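Local coordinates for Hcp1 family type VI secretion system effector (Salmonella typhimurium, PDB 5XHH), which probably assembles into ring-shaped hexamers that stack into the inner tube of the type VI secretion system, as other Hcp-family proteins do, at residues D4-I9 against G14-D19. Numbering follows the deposited sequence.
Sequences DIFLKI and GESMDD
An ST turn at S16 lies against F6 of strand 3-9, where the loop running on toward strand 25-26 folds back against this strand of the beta-barrel typical of the Hcp family. The turn is defined by one bond: S16 OG accepts from D18 N at 3.1 Å, with an N-H...O angle of 161°, close to straight. Between the segments the evidence is van der Waals contact alone, made by CE1 and CZ of the F6 ring, with CD1 a little farther off. F6 CE1 lies 3.5 Å from S16 OG, and F6 CZ lies 3.8 Å from D18 CG; both approaches are oblique to the ring. D18 CB adds a third touch, 3.9 Å from F6 CZ. The D18 side chain crosses that of F6 at about a right angle, with carboxylate and ring planes 41° apart, so the two flat groups do not stack. With chi1 at -171°, D18 CG extends away from its backbone N, which puts it beside F6 CZ. H21 stacks on the F6 ring. S16 OG also hydrogen-bonds E26, D18 OD2 accepts from K20 N, and D18 OD1 forms a salt bridge to R87, which also pairs with D4 OD2. D4 OD2 and D18 OD1 are 5.5 Å apart, and the shared arginine probably offsets their like charges. The contact thus joins loop to strand through an apolar ring set against polar groups bonded within the turn and to surrounding residues, not to the ring.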
loop_
_atom_site.group_PDB
_atom_site.type_symbol
_atom_site.label_atom_id
_atom_site.label_comp_id
_atom_site.label_asym_id
_atom_site.label_seq_id
_atom_site.Cartn_x
_atom_site.Cartn_y
_atom_site.Cartn_z
ATOM N N ASP A 4 -8.470 -0.411 -12.052
ATOM C CA ASP A 4 -7.485 0.621 -11.751
ATOM C C ASP A 4 -7.203 0.623 -10.257
ATOM O O ASP A 4 -8.126 0.538 -9.438
ATOM C CB ASP A 4 -7.965 2.019 -12.172
ATOM C CG ASP A 4 -8.273 2.125 -13.657
ATOM O OD1 ASP A 4 -7.500 1.594 -14.478
ATOM O OD2 ASP A 4 -9.297 2.746 -14.004
ATOM N N ILE A 5 -5.922 0.724 -9.913
ATOM C CA ILE A 5 -5.439 0.727 -8.538
ATOM C C ILE A 5 -4.465 1.888 -8.406
ATOM O O ILE A 5 -3.516 1.992 -9.191
ATOM C CB ILE A 5 -4.740 -0.600 -8.167
ATOM C CG1 ILE A 5 -5.608 -1.814 -8.562
ATOM C CG2 ILE A 5 -4.430 -0.637 -6.680
ATOM C CD1 ILE A 5 -4.868 -3.160 -8.539
ATOM N N PHE A 6 -4.685 2.747 -7.417
ATOM C CA PHE A 6 -3.846 3.915 -7.196
ATOM C C PHE A 6 -3.311 3.894 -5.774
ATOM O O PHE A 6 -4.023 3.507 -4.838
ATOM C CB PHE A 6 -4.626 5.216 -7.445
ATOM C CG PHE A 6 -5.190 5.311 -8.827
ATOM C CD1 PHE A 6 -4.384 5.651 -9.885
ATOM C CD2 PHE A 6 -6.532 5.036 -9.069
ATOM C CE1 PHE A 6 -4.900 5.734 -11.166
ATOM C CE2 PHE A 6 -7.056 5.114 -10.344
ATOM C CZ PHE A 6 -6.238 5.472 -11.393
ATOM N N LEU A 7 -2.052 4.295 -5.617
ATOM C CA LEU A 7 -1.425 4.396 -4.309
ATOM C C LEU A 7 -0.841 5.790 -4.161
ATOM O O LEU A 7 0.074 6.168 -4.895
ATOM C CB LEU A 7 -0.349 3.333 -4.107
ATOM C CG LEU A 7 0.298 3.370 -2.723
ATOM C CD1 LEU A 7 -0.763 3.251 -1.638
ATOM C CD2 LEU A 7 1.346 2.266 -2.569
ATOM N N LYS A 8 -1.384 6.549 -3.220
ATOM C CA LYS A 8 -0.938 7.894 -2.913
ATOM C C LYS A 8 -0.053 7.814 -1.676
ATOM O O LYS A 8 -0.532 7.489 -0.589
ATOM C CB LYS A 8 -2.139 8.805 -2.676
ATOM C CG LYS A 8 -1.759 10.241 -2.313
ATOM C CD LYS A 8 -2.904 10.968 -1.626
ATOM C CE LYS A 8 -2.593 12.456 -1.496
ATOM N NZ LYS A 8 -3.454 13.103 -0.490
ATOM N N ILE A 9 1.231 8.120 -1.831
ATOM C CA ILE A 9 2.181 8.088 -0.730
ATOM C C ILE A 9 2.652 9.508 -0.441
ATOM O O ILE A 9 3.162 10.190 -1.337
ATOM C CB ILE A 9 3.379 7.177 -1.043
ATOM C CG1 ILE A 9 2.907 5.756 -1.376
ATOM C CG2 ILE A 9 4.330 7.157 0.147
ATOM C CD1 ILE A 9 4.041 4.827 -1.744
ATOM N N GLY A 14 4.003 9.377 -7.623
ATOM C CA GLY A 14 4.109 8.549 -8.782
ATOM C C GLY A 14 3.896 9.343 -10.051
ATOM O O GLY A 14 4.162 10.547 -10.117
ATOM N N GLU A 15 3.352 8.675 -11.052
ATOM C CA GLU A 15 3.384 9.173 -12.411
ATOM C C GLU A 15 2.012 9.255 -13.050
ATOM O O GLU A 15 1.911 9.719 -14.186
ATOM C CB GLU A 15 4.275 8.254 -13.254
ATOM C CG GLU A 15 5.121 8.924 -14.267
ATOM C CD GLU A 15 6.124 7.963 -14.830
ATOM O OE1 GLU A 15 7.157 7.726 -14.174
ATOM O OE2 GLU A 15 5.848 7.405 -15.906
ATOM N N SER A 16 0.962 8.810 -12.361
ATOM C CA SER A 16 -0.333 8.634 -13.000
ATOM C C SER A 16 -0.829 9.929 -13.624
ATOM O O SER A 16 -0.644 11.019 -13.078
ATOM C CB SER A 16 -1.369 8.141 -11.992
ATOM O OG SER A 16 -2.602 7.958 -12.648
ATOM N N MET A 17 -1.471 9.794 -14.774
ATOM C CA MET A 17 -2.104 10.914 -15.447
ATOM C C MET A 17 -3.592 10.997 -15.171
ATOM O O MET A 17 -4.236 11.938 -15.635
ATOM C CB MET A 17 -1.858 10.829 -16.956
ATOM C CG MET A 17 -0.447 11.228 -17.358
ATOM S SD MET A 17 -0.101 12.930 -16.881
ATOM C CE MET A 17 -1.335 13.815 -17.840
ATOM N N ASP A 18 -4.152 10.040 -14.429
ATOM C CA ASP A 18 -5.580 10.050 -14.135
ATOM C C ASP A 18 -5.998 11.364 -13.491
ATOM O O ASP A 18 -5.282 11.921 -12.655
ATOM C CB ASP A 18 -5.938 8.892 -13.206
ATOM C CG ASP A 18 -7.432 8.722 -13.044
ATOM O OD1 ASP A 18 -8.020 8.048 -13.904
ATOM O OD2 ASP A 18 -8.017 9.239 -12.064
ATOM N N ASP A 19 -7.189 11.840 -13.867
ATOM C CA ASP A 19 -7.670 13.123 -13.369
ATOM C C ASP A 19 -7.831 13.112 -11.858
ATOM O O ASP A 19 -7.438 14.069 -11.187
ATOM C CB ASP A 19 -8.992 13.490 -14.039
ATOM C CG ASP A 19 -8.795 14.283 -15.310
ATOM O OD1 ASP A 19 -7.932 15.188 -15.297
ATOM O OD2 ASP A 19 -9.491 13.997 -16.311
#